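Local coordinates for general stress protein 26 (PDB 3EC6), which is of unknown function but binds flavin-adenine dinucleotide between two subunits and belongs to the pyridoxamine 5'-phosphate oxidase family, at residues A[14-19]-A[32-37]; A[51-56]-A[112-117]; A[77-82]-A[122-127]. All coordinates share one frame; numbering follows the deposited sequence.

How the contacts relate
All three contacts are largely buried and reach one antiparallel sheet, yet each meets a largely different part of a bound flavin-adenine dinucleotide. Contact 1, nearest the centre of the chain, is a hairpin pairing whose backbone and side chains meet the isoalloxazine. Contact 2 sets helix 51-58 against strand 113-126 through aliphatic side chains alone, while the helix start binds the diphosphate of the same cofactor. Contact 3 pairs a later part of strand 113-126 with strand 77-87 by six backbone bonds; Y77, Y124 and E79 meet the other cofactor of the dimer. Contacts 2 and 3, with centres about 22 Å apart, lie on opposite sides of the chain's centre.

Contact 1. Residues A[14-19]-A[32-37]; sequences GQRTGV and FMMFFH. With FAD (flavin-adenine dinucleotide), chain B.
F35 turns the edge of its ring to the backbone of G18, its CE2 lying 3.6 Å from G18 C, with R16 O also at the ring edge. In the one of its two conformers described here, the side chain of R16 runs across that of F36, its extended chain bringing CD to 3.7 Å from F36 CE1, a contact that is tentative for that reason. V19 and F32 lie side by side and point the same way, V19 CG2 touching F32 CE1 at 3.9 Å. The two backbones pair antiparallel: G18 and M33 form the hydrogen-bonded pair, flanked by the non-hydrogen-bonded pairs T17-M34 and V19-F32. The bond from G18 N to M33 O is nearly straight at 2.8 Å, and F35 N adds another to R16 O. This is the beta hairpin of strands 17-24 and 27-38, part of the split-barrel sheet of the FMN-binding clan, and here it forms a wall of the flavin site. M34 N donates to O4 of the flavin at 3.1 Å and more weakly to N5, a pairing that would be expected to polarise that end of the isoalloxazine. F32 O accepts a bond from the ribityl O2' at 2.7 Å. T17 CG2 meets the flavin methyl C7M at 3.4 Å, and selenomethionine M33 is bent at chi2 (-71°), which brings SE to flavin C10 and N1. From the second subunit, R68 makes a cation-pi contact with F32, and Y77 of that subunit meets the F32 ring edge-to-face.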
# COMPACT_ATOMS: atom_id res chain seq x y z
N GLY A 14 -3.94 1.33 -17.73
CA GLY A 14 -5.31 1.23 -17.20
C GLY A 14 -5.62 2.25 -16.11
O GLY A 14 -5.16 3.42 -16.17
N GLN A 15 -6.41 1.85 -15.12
CA GLN A 15 -6.73 2.84 -14.06
C GLN A 15 -5.49 3.38 -13.35
O GLN A 15 -4.49 2.72 -13.18
CB GLN A 15 -7.83 2.38 -13.07
CG GLN A 15 -8.69 3.58 -12.52
CD GLN A 15 -8.21 4.15 -11.15
OE1 GLN A 15 -8.22 5.37 -10.91
NE2 GLN A 15 -7.80 3.26 -10.25
N ARG A 16 -5.61 4.63 -12.90
CA ARG A 16 -4.46 5.38 -12.45
C ARG A 16 -4.15 5.24 -10.94
O ARG A 16 -3.03 5.51 -10.54
CB ARG A 16 -4.65 6.87 -12.81
CG ARG A 16 -4.06 7.26 -14.17
CD ARG A 16 -4.16 8.75 -14.44
NE ARG A 16 -4.06 8.96 -15.88
CZ ARG A 16 -5.11 9.22 -16.66
NH1 ARG A 16 -6.32 9.39 -16.11
NH2 ARG A 16 -4.95 9.37 -17.99
N THR A 17 -5.11 4.86 -10.10
CA THR A 17 -4.88 4.89 -8.63
C THR A 17 -4.14 3.66 -8.15
O THR A 17 -4.57 2.55 -8.42
CB THR A 17 -6.16 5.10 -7.76
OG1 THR A 17 -6.83 6.30 -8.19
CG2 THR A 17 -5.77 5.21 -6.31
N GLY A 18 -3.02 3.87 -7.47
CA GLY A 18 -2.23 2.79 -6.90
C GLY A 18 -1.79 3.17 -5.50
O GLY A 18 -2.28 4.17 -4.93
N VAL A 19 -0.81 2.44 -4.98
CA VAL A 19 -0.27 2.72 -3.65
C VAL A 19 1.21 3.00 -3.76
O VAL A 19 1.92 2.20 -4.37
CB VAL A 19 -0.46 1.49 -2.74
CG1 VAL A 19 0.10 1.77 -1.38
CG2 VAL A 19 -1.99 1.13 -2.64
N PHE A 32 -2.40 6.20 -1.08
CA PHE A 32 -3.00 6.14 -2.42
C PHE A 32 -2.51 7.34 -3.22
O PHE A 32 -2.48 8.46 -2.72
CB PHE A 32 -4.55 6.13 -2.33
CG PHE A 32 -5.08 4.94 -1.59
CD1 PHE A 32 -5.00 3.68 -2.17
CD2 PHE A 32 -5.63 5.07 -0.30
CE1 PHE A 32 -5.46 2.56 -1.50
CE2 PHE A 32 -6.11 3.93 0.38
CZ PHE A 32 -6.03 2.70 -0.23
N MSE A 33 -2.19 7.11 -4.49
CA MSE A 33 -1.69 8.17 -5.39
C MSE A 33 -2.14 7.81 -6.82
O MSE A 33 -2.29 6.60 -7.15
CB MSE A 33 -0.15 8.34 -5.37
CG MSE A 33 0.41 8.53 -3.96
SE MSE A 33 -0.02 10.23 -3.21
CE MSE A 33 1.59 11.18 -3.51
N MSE A 34 -2.41 8.82 -7.64
CA MSE A 34 -2.62 8.62 -9.08
C MSE A 34 -1.28 8.48 -9.78
O MSE A 34 -0.37 9.27 -9.57
CB MSE A 34 -3.36 9.81 -9.66
CG MSE A 34 -4.65 9.94 -8.99
SE MSE A 34 -5.73 11.36 -9.72
CE MSE A 34 -4.87 11.52 -11.39
N PHE A 35 -1.16 7.49 -10.65
CA PHE A 35 0.10 7.27 -11.36
C PHE A 35 0.05 7.60 -12.83
O PHE A 35 -0.84 7.08 -13.56
CB PHE A 35 0.56 5.79 -11.18
CG PHE A 35 1.08 5.49 -9.82
CD1 PHE A 35 2.44 5.54 -9.54
CD2 PHE A 35 0.16 5.20 -8.77
CE1 PHE A 35 2.92 5.27 -8.21
CE2 PHE A 35 0.65 4.97 -7.46
CZ PHE A 35 2.01 5.00 -7.18
N PHE A 36 1.04 8.36 -13.29
CA PHE A 36 1.27 8.59 -14.74
C PHE A 36 2.54 7.90 -15.16
O PHE A 36 3.21 7.28 -14.34
CB PHE A 36 1.41 10.10 -14.99
CG PHE A 36 0.30 10.88 -14.38
CD1 PHE A 36 -0.90 11.02 -15.04
CD2 PHE A 36 0.44 11.40 -13.09
CE1 PHE A 36 -1.97 11.72 -14.44
CE2 PHE A 36 -0.63 12.12 -12.48
CZ PHE A 36 -1.82 12.27 -13.16
N HIS A 37 2.89 7.95 -16.44
CA HIS A 37 4.10 7.21 -16.82
C HIS A 37 4.66 7.71 -18.15
O HIS A 37 3.91 8.36 -18.95
CB HIS A 37 3.79 5.71 -16.92
CG HIS A 37 3.13 5.36 -18.20
ND1 HIS A 37 1.80 5.62 -18.42
CD2 HIS A 37 3.63 4.84 -19.35
CE1 HIS A 37 1.50 5.27 -19.66
NE2 HIS A 37 2.58 4.78 -20.24
PA FAD B . 1.00 14.54 4.11
O1A FAD B . 2.34 15.23 3.90
O2A FAD B . -0.20 15.44 3.87
O5B FAD B . 0.81 14.04 5.66
C5B FAD B . -0.30 13.22 5.92
C4B FAD B . 0.32 11.96 6.49
O4B FAD B . 0.80 12.26 7.82
C3B FAD B . -0.73 10.85 6.57
O3B FAD B . -0.58 9.92 5.50
C2B FAD B . -0.54 10.31 7.99
O2B FAD B . 0.35 9.21 7.98
C1B FAD B . 0.11 11.46 8.77
N9A FAD B . -0.91 12.29 9.45
C8A FAD B . -2.22 12.46 9.06
N7A FAD B . -2.84 13.28 9.94
C5A FAD B . -1.95 13.66 10.88
C6A FAD B . -2.10 14.48 11.99
N6A FAD B . -3.33 14.80 12.40
N1A FAD B . -1.00 14.68 12.81
C2A FAD B . 0.22 14.07 12.51
N3A FAD B . 0.35 13.24 11.40
C4A FAD B . -0.73 13.05 10.59
N1 FAD B . -2.28 13.09 -3.11
C2 FAD B . -1.40 13.66 -4.02
O2 FAD B . -0.69 14.56 -3.57
N3 FAD B . -1.31 13.19 -5.31
C4 FAD B . -2.13 12.18 -5.75
O4 FAD B . -2.04 11.77 -6.95
C4X FAD B . -3.08 11.64 -4.87
N5 FAD B . -3.92 10.63 -5.32
C5X FAD B . -4.85 10.11 -4.44
C6 FAD B . -5.71 9.10 -4.93
C7 FAD B . -6.62 8.55 -4.03
C7M FAD B . -7.55 7.48 -4.55
C8 FAD B . -6.69 8.99 -2.69
C8M FAD B . -7.66 8.39 -1.69
C9 FAD B . -5.80 9.96 -2.20
C9A FAD B . -4.88 10.53 -3.10
N10 FAD B . -4.00 11.51 -2.64
C10 FAD B . -3.11 12.08 -3.55
C1' FAD B . -3.88 11.93 -1.21
C2' FAD B . -2.76 11.22 -0.45
O2' FAD B . -2.96 9.80 -0.45
C3' FAD B . -2.81 11.69 1.01
O3' FAD B . -2.68 13.12 0.98
C4' FAD B . -1.70 11.07 1.84
O4' FAD B . -1.91 11.29 3.27
C5' FAD B . -0.34 11.65 1.43
O5' FAD B . 0.67 11.10 2.27
P FAD B . 1.79 12.15 2.75
O1P FAD B . 2.66 11.56 3.86
O2P FAD B . 2.51 12.79 1.60
O3P FAD B . 0.73 13.20 3.34

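Contact 2. Residues A[51-56]-A[112-117]; sequences KKITDI and NYVLIK. With FAD (flavin-adenine dinucleotide), chain B.
I53 pushes its terminal methyl against the flank of I116: CD1 of I53 stands 3.5 Å from I116 CG1, tighter than usual for two carbons. I53 CG1 is anti to the carbonyl carbon, and the chain is bent at chi2 (-62°), which turns CD1 back toward the strand; CD1 also meets I116 CD1 and, more loosely, V114 CG2 at 4.1 Å. I56, one helical turn on, is built differently: chi2 of 167° carries CD1 straight out, and this methyl reaches I116 CG2 at 3.6 Å. I116 therefore meets the helix with both branches, CG1 and CD1 against I53, CG2 and CD1 against I56. Its own chain is extended. The arrangement is a helix packed on a strand, with helix 51-58 lying over strand 113-126 of the antiparallel sheet; the short segments run 45° apart with axes 10.4 Å from each other. No hydrogen bond joins the two segments. The polar work is done at the first turn of the helix, whose backbone N-H groups face the cofactor's diphosphate: K51 N donates to O1A at 2.7 Å and K52 N to O2P at 3.2 Å. The partial positive charge of a helix start would be expected to favour these phosphates. K52 keeps its CB near I116 CD1 and its CG close to O2P; bends at chi2 and chi3 turn the rest of the chain away, and NZ bonds to T22 OG1, H29 ND1 and L20 O. I86 and A84 of strand 77-87 border I53 and I56 respectively.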
# COMPACT_ATOMS: atom_id res chain seq x y z
N LYS A 51 4.91 14.89 3.04
CA LYS A 51 5.79 14.03 3.81
C LYS A 51 6.39 12.94 2.92
O LYS A 51 7.48 12.50 3.19
CB LYS A 51 5.09 13.45 5.04
CG LYS A 51 4.86 14.46 6.16
CD LYS A 51 3.92 13.80 7.20
CE LYS A 51 3.18 14.82 8.07
NZ LYS A 51 4.13 15.56 8.94
N LYS A 52 5.69 12.53 1.86
CA LYS A 52 6.28 11.53 0.95
C LYS A 52 7.54 12.09 0.32
O LYS A 52 8.49 11.38 0.09
CB LYS A 52 5.31 11.13 -0.16
CG LYS A 52 4.01 10.56 0.32
CD LYS A 52 4.21 9.28 1.16
CE LYS A 52 3.90 8.04 0.43
NZ LYS A 52 4.21 6.86 1.27
N ILE A 53 7.55 13.40 0.07
CA ILE A 53 8.75 14.01 -0.45
C ILE A 53 9.86 13.99 0.58
O ILE A 53 10.99 13.68 0.25
CB ILE A 53 8.48 15.46 -0.97
CG1 ILE A 53 7.38 15.52 -2.05
CG2 ILE A 53 9.79 16.13 -1.42
CD1 ILE A 53 7.63 14.77 -3.32
N THR A 54 9.56 14.32 1.85
CA THR A 54 10.56 14.21 2.90
C THR A 54 11.07 12.77 3.09
O THR A 54 12.26 12.58 3.33
CB THR A 54 9.98 14.72 4.24
OG1 THR A 54 9.53 16.06 4.00
CG2 THR A 54 11.03 14.74 5.37
N ASP A 55 10.15 11.80 2.97
CA ASP A 55 10.51 10.38 3.08
C ASP A 55 11.58 10.10 2.04
O ASP A 55 12.65 9.58 2.38
CB ASP A 55 9.35 9.42 2.80
CG ASP A 55 8.28 9.46 3.84
OD1 ASP A 55 8.51 9.99 4.97
OD2 ASP A 55 7.20 8.94 3.54
N ILE A 56 11.24 10.46 0.79
CA ILE A 56 12.09 10.14 -0.39
C ILE A 56 13.42 10.84 -0.17
O ILE A 56 14.46 10.27 -0.41
CB ILE A 56 11.39 10.42 -1.75
CG1 ILE A 56 10.24 9.41 -1.97
CG2 ILE A 56 12.36 10.43 -2.98
CD1 ILE A 56 9.29 9.75 -3.09
N ASN A 112 3.98 24.84 -5.98
CA ASN A 112 3.98 23.67 -5.12
C ASN A 112 3.88 22.32 -5.87
O ASN A 112 4.09 21.29 -5.25
CB ASN A 112 2.86 23.75 -4.08
CG ASN A 112 3.06 24.95 -3.13
OD1 ASN A 112 4.20 25.20 -2.70
ND2 ASN A 112 1.99 25.64 -2.79
N TYR A 113 3.57 22.36 -7.17
CA TYR A 113 3.41 21.10 -7.94
C TYR A 113 4.80 20.56 -8.30
O TYR A 113 5.59 21.20 -8.98
CB TYR A 113 2.61 21.46 -9.19
CG TYR A 113 2.41 20.40 -10.27
CD1 TYR A 113 2.62 19.03 -10.01
CD2 TYR A 113 1.97 20.80 -11.56
CE1 TYR A 113 2.44 18.10 -10.98
CE2 TYR A 113 1.75 19.86 -12.58
CZ TYR A 113 2.01 18.50 -12.25
OH TYR A 113 1.79 17.57 -13.24
N VAL A 114 5.06 19.35 -7.85
CA VAL A 114 6.26 18.64 -8.32
C VAL A 114 5.81 17.25 -8.69
O VAL A 114 4.71 16.79 -8.32
CB VAL A 114 7.36 18.54 -7.23
CG1 VAL A 114 7.85 19.95 -6.87
CG2 VAL A 114 6.85 17.81 -5.96
N LEU A 115 6.68 16.56 -9.40
CA LEU A 115 6.46 15.14 -9.71
C LEU A 115 7.44 14.27 -8.91
O LEU A 115 8.62 14.60 -8.80
CB LEU A 115 6.65 14.85 -11.21
CG LEU A 115 5.60 15.47 -12.14
CD1 LEU A 115 6.14 15.39 -13.58
CD2 LEU A 115 4.25 14.79 -12.00
N ILE A 116 6.93 13.15 -8.39
CA ILE A 116 7.84 12.11 -7.92
C ILE A 116 8.07 11.15 -9.11
O ILE A 116 7.12 10.64 -9.69
CB ILE A 116 7.21 11.35 -6.80
CG1 ILE A 116 6.96 12.27 -5.62
CG2 ILE A 116 8.12 10.19 -6.43
CD1 ILE A 116 6.16 11.57 -4.48
N LYS A 117 9.34 10.97 -9.49
CA LYS A 117 9.74 10.16 -10.62
C LYS A 117 10.23 8.84 -10.06
O LYS A 117 11.09 8.80 -9.19
CB LYS A 117 10.89 10.85 -11.37
CG LYS A 117 11.50 9.95 -12.42
CD LYS A 117 12.51 10.73 -13.25
CE LYS A 117 13.24 9.85 -14.24
NZ LYS A 117 14.29 10.63 -14.95
PA FAD B . 1.00 14.54 4.11
O1A FAD B . 2.34 15.23 3.90
O2A FAD B . -0.20 15.44 3.87
O5B FAD B . 0.81 14.04 5.66
C5B FAD B . -0.30 13.22 5.92
C4B FAD B . 0.32 11.96 6.49
O4B FAD B . 0.80 12.26 7.82
C3B FAD B . -0.73 10.85 6.57
O3B FAD B . -0.58 9.92 5.50
C2B FAD B . -0.54 10.31 7.99
O2B FAD B . 0.35 9.21 7.98
C1B FAD B . 0.11 11.46 8.77
N9A FAD B . -0.91 12.29 9.45
C8A FAD B . -2.22 12.46 9.06
N7A FAD B . -2.84 13.28 9.94
C5A FAD B . -1.95 13.66 10.88
C6A FAD B . -2.10 14.48 11.99
N6A FAD B . -3.33 14.80 12.40
N1A FAD B . -1.00 14.68 12.81
C2A FAD B . 0.22 14.07 12.51
N3A FAD B . 0.35 13.24 11.40
C4A FAD B . -0.73 13.05 10.59
N1 FAD B . -2.28 13.09 -3.11
C2 FAD B . -1.40 13.66 -4.02
O2 FAD B . -0.69 14.56 -3.57
N3 FAD B . -1.31 13.19 -5.31
C4 FAD B . -2.13 12.18 -5.75
O4 FAD B . -2.04 11.77 -6.95
C4X FAD B . -3.08 11.64 -4.87
N5 FAD B . -3.92 10.63 -5.32
C5X FAD B . -4.85 10.11 -4.44
C6 FAD B . -5.71 9.10 -4.93
C7 FAD B . -6.62 8.55 -4.03
C7M FAD B . -7.55 7.48 -4.55
C8 FAD B . -6.69 8.99 -2.69
C8M FAD B . -7.66 8.39 -1.69
C9 FAD B . -5.80 9.96 -2.20
C9A FAD B . -4.88 10.53 -3.10
N10 FAD B . -4.00 11.51 -2.64
C10 FAD B . -3.11 12.08 -3.55
C1' FAD B . -3.88 11.93 -1.21
C2' FAD B . -2.76 11.22 -0.45
O2' FAD B . -2.96 9.80 -0.45
C3' FAD B . -2.81 11.69 1.01
O3' FAD B . -2.68 13.12 0.98
C4' FAD B . -1.70 11.07 1.84
O4' FAD B . -1.91 11.29 3.27
C5' FAD B . -0.34 11.65 1.43
O5' FAD B . 0.67 11.10 2.27
P FAD B . 1.79 12.15 2.75
O1P FAD B . 2.66 11.56 3.86
O2P FAD B . 2.51 12.79 1.60
O3P FAD B . 0.73 13.20 3.34

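Contact 3. Residues A[77-82]-A[122-127]; sequences YIEVEG and TIYYID. With FAD (flavin-adenine dinucleotide), chain C.
Y77 lays its ring across I126, whose CB sits over the centre of one face, 3.9 Å from the centroid in a CH-pi contact. Y77 CG lies between its own backbone N and carbonyl carbon (chi1 63°), which brings the ring to I126; the two side chains cross obliquely, with I126 CD1 at 3.4 Å from Y77 CE1 and I126 CG2 at 3.5 Å from Y77 CE2. That same I126 CD1 also touches CG of E79. Beyond CG the chain of E79 is extended, and its carboxylate takes both ribose hydroxyls of the adenosine: FAD O3B donates to OE2 at 2.7 Å and FAD O2B to OE1 at 3.0 Å. OE1 is also bonded to H63 NE2; the three bonds together would restrain the rotation of the carboxylate. Y124 offers one ring face to the adenine and ribose side of the cofactor, its CE1 3.4 Å from FAD C5A, while CG2 of T122 covers the opposite face toward the rim. E81 comes to the edge of this ring, OE2 lying 3.1 Å from Y124 CE2, with carboxylate and ring planes 55° apart. Its other oxygen, OE1, accepts a bond from a water that also bonds to T122 OG1. On the other face of the sheet I78 crosses Y125 at about a right angle, and V80 and I123 lie side by side. Y77-I126, E79-Y124 and E81-T122 are antiparallel hydrogen-bonded pairs. Strand 61-66 continues the sheet beyond strand 77-87, and strand 135-138 pairs with strand 113-126; helix 4-13 covers the I78, I123 and Y125 face.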
# COMPACT_ATOMS: atom_id res chain seq x y z
N TYR A 77 -2.22 -7.33 -11.50
CA TYR A 77 -1.60 -6.09 -11.11
C TYR A 77 -0.11 -6.20 -11.12
O TYR A 77 0.45 -7.29 -11.34
CB TYR A 77 -2.08 -5.63 -9.73
CG TYR A 77 -1.75 -6.56 -8.59
CD1 TYR A 77 -0.70 -6.27 -7.72
CD2 TYR A 77 -2.54 -7.70 -8.34
CE1 TYR A 77 -0.40 -7.14 -6.65
CE2 TYR A 77 -2.27 -8.56 -7.28
CZ TYR A 77 -1.21 -8.24 -6.43
OH TYR A 77 -0.93 -9.09 -5.37
N ILE A 78 0.55 -5.07 -10.84
CA ILE A 78 2.03 -5.08 -10.81
C ILE A 78 2.56 -4.56 -9.48
O ILE A 78 1.88 -3.82 -8.74
CB ILE A 78 2.67 -4.26 -11.96
CG1 ILE A 78 2.29 -2.77 -11.85
CG2 ILE A 78 2.32 -4.85 -13.37
CD1 ILE A 78 3.06 -1.93 -12.89
N GLU A 79 3.78 -4.95 -9.18
CA GLU A 79 4.51 -4.38 -8.05
C GLU A 79 5.77 -3.82 -8.64
O GLU A 79 6.40 -4.46 -9.49
CB GLU A 79 5.01 -5.47 -7.10
CG GLU A 79 4.04 -6.14 -6.29
CD GLU A 79 4.81 -7.01 -5.26
OE1 GLU A 79 5.82 -6.54 -4.66
OE2 GLU A 79 4.38 -8.15 -5.07
N VAL A 80 6.15 -2.63 -8.22
CA VAL A 80 7.35 -1.98 -8.77
C VAL A 80 8.26 -1.62 -7.61
O VAL A 80 7.79 -1.06 -6.63
CB VAL A 80 6.97 -0.69 -9.54
CG1 VAL A 80 8.22 0.02 -10.05
CG2 VAL A 80 5.89 -0.98 -10.65
N GLU A 81 9.53 -1.99 -7.72
CA GLU A 81 10.60 -1.55 -6.80
C GLU A 81 11.56 -0.65 -7.55
O GLU A 81 11.97 -0.97 -8.66
CB GLU A 81 11.43 -2.73 -6.27
CG GLU A 81 10.63 -3.81 -5.55
CD GLU A 81 11.44 -5.07 -5.34
OE1 GLU A 81 12.67 -5.09 -5.57
OE2 GLU A 81 10.85 -6.08 -4.94
N GLY A 82 11.88 0.50 -6.98
CA GLY A 82 12.87 1.36 -7.64
C GLY A 82 13.20 2.55 -6.76
O GLY A 82 12.72 2.62 -5.63
N THR A 122 12.82 -3.26 -10.73
CA THR A 122 12.17 -4.56 -10.93
C THR A 122 10.66 -4.32 -11.02
O THR A 122 10.12 -3.55 -10.22
CB THR A 122 12.47 -5.54 -9.78
OG1 THR A 122 13.89 -5.56 -9.58
CG2 THR A 122 11.96 -6.96 -10.09
N ILE A 123 10.02 -4.92 -12.03
CA ILE A 123 8.55 -4.89 -12.07
C ILE A 123 8.08 -6.32 -12.03
O ILE A 123 8.45 -7.13 -12.92
CB ILE A 123 8.00 -4.17 -13.30
CG1 ILE A 123 8.51 -2.70 -13.32
CG2 ILE A 123 6.44 -4.25 -13.29
CD1 ILE A 123 7.98 -1.90 -14.49
N TYR A 124 7.27 -6.66 -11.03
CA TYR A 124 6.67 -7.99 -10.93
C TYR A 124 5.26 -7.93 -11.49
O TYR A 124 4.51 -7.00 -11.21
CB TYR A 124 6.55 -8.42 -9.45
CG TYR A 124 7.86 -8.56 -8.78
CD1 TYR A 124 8.61 -9.72 -8.95
CD2 TYR A 124 8.36 -7.53 -7.99
CE1 TYR A 124 9.85 -9.87 -8.34
CE2 TYR A 124 9.63 -7.68 -7.36
CZ TYR A 124 10.35 -8.86 -7.56
OH TYR A 124 11.59 -9.03 -6.97
N TYR A 125 4.90 -8.93 -12.28
CA TYR A 125 3.53 -9.00 -12.82
C TYR A 125 2.82 -10.12 -12.11
O TYR A 125 3.30 -11.29 -12.13
CB TYR A 125 3.56 -9.23 -14.36
CG TYR A 125 2.17 -9.37 -14.92
CD1 TYR A 125 1.39 -8.26 -15.18
CD2 TYR A 125 1.63 -10.65 -15.12
CE1 TYR A 125 0.06 -8.41 -15.66
CE2 TYR A 125 0.35 -10.81 -15.60
CZ TYR A 125 -0.42 -9.69 -15.86
OH TYR A 125 -1.69 -9.96 -16.33
N ILE A 126 1.68 -9.77 -11.48
CA ILE A 126 0.96 -10.71 -10.61
C ILE A 126 -0.37 -11.04 -11.26
O ILE A 126 -1.27 -10.18 -11.37
CB ILE A 126 0.84 -10.12 -9.19
CG1 ILE A 126 2.26 -9.81 -8.68
CG2 ILE A 126 0.03 -11.03 -8.25
CD1 ILE A 126 2.37 -8.70 -7.90
N ASP A 127 -0.43 -12.28 -11.73
CA ASP A 127 -1.54 -12.99 -12.41
C ASP A 127 -1.47 -13.14 -13.91
O ASP A 127 -1.02 -14.19 -14.39
CB ASP A 127 -2.93 -12.60 -11.93
CG ASP A 127 -3.22 -13.18 -10.59
OD1 ASP A 127 -4.08 -12.64 -9.84
OD2 ASP A 127 -2.52 -14.17 -10.28
PA FAD C . 5.90 -13.93 -0.57
O1A FAD C . 6.59 -14.45 0.68
O2A FAD C . 5.13 -15.00 -1.33
O5B FAD C . 6.97 -13.36 -1.67
C5B FAD C . 6.43 -12.68 -2.78
C4B FAD C . 7.07 -11.31 -2.70
O4B FAD C . 8.46 -11.45 -3.07
C3B FAD C . 6.38 -10.36 -3.67
O3B FAD C . 5.48 -9.49 -2.99
C2B FAD C . 7.56 -9.70 -4.38
O2B FAD C . 7.91 -8.48 -3.74
C1B FAD C . 8.72 -10.68 -4.24
N9A FAD C . 8.80 -11.60 -5.40
C8A FAD C . 7.75 -11.97 -6.21
N7A FAD C . 8.22 -12.81 -7.17
C5A FAD C . 9.54 -12.99 -6.98
C6A FAD C . 10.47 -13.75 -7.69
N6A FAD C . 10.14 -14.21 -8.91
N1A FAD C . 11.79 -13.73 -7.27
C2A FAD C . 12.17 -12.98 -6.16
N3A FAD C . 11.23 -12.23 -5.46
C4A FAD C . 9.93 -12.24 -5.87
N1 FAD C . -2.02 -13.47 0.91
C2 FAD C . -2.17 -13.97 2.19
O2 FAD C . -1.27 -14.73 2.57
N3 FAD C . -3.22 -13.59 2.99
C4 FAD C . -4.19 -12.73 2.51
O4 FAD C . -5.16 -12.40 3.26
C4X FAD C . -4.10 -12.26 1.19
N5 FAD C . -5.08 -11.42 0.70
C5X FAD C . -4.98 -10.97 -0.61
C6 FAD C . -6.01 -10.13 -1.07
C7 FAD C . -5.88 -9.65 -2.38
C7M FAD C . -6.98 -8.75 -2.90
C8 FAD C . -4.77 -9.99 -3.19
C8M FAD C . -4.60 -9.47 -4.61
C9 FAD C . -3.74 -10.79 -2.69
C9A FAD C . -3.85 -11.30 -1.38
N10 FAD C . -2.84 -12.11 -0.87
C10 FAD C . -2.99 -12.62 0.42
C1' FAD C . -1.56 -12.41 -1.58
C2' FAD C . -0.40 -11.49 -1.17
O2' FAD C . -0.71 -10.12 -1.43
C3' FAD C . 0.81 -11.86 -2.03
O3' FAD C . 1.06 -13.26 -1.81
C4' FAD C . 2.04 -11.04 -1.67
O4' FAD C . 3.10 -11.18 -2.66
C5' FAD C . 2.57 -11.46 -0.29
O5' FAD C . 3.75 -10.72 -0.01
P FAD C . 4.92 -11.57 0.70
O1P FAD C . 6.23 -10.79 0.70
O2P FAD C . 4.49 -12.18 2.00
O3P FAD C . 4.93 -12.70 -0.43
O HOH W 1 14.48 -3.97 -7.27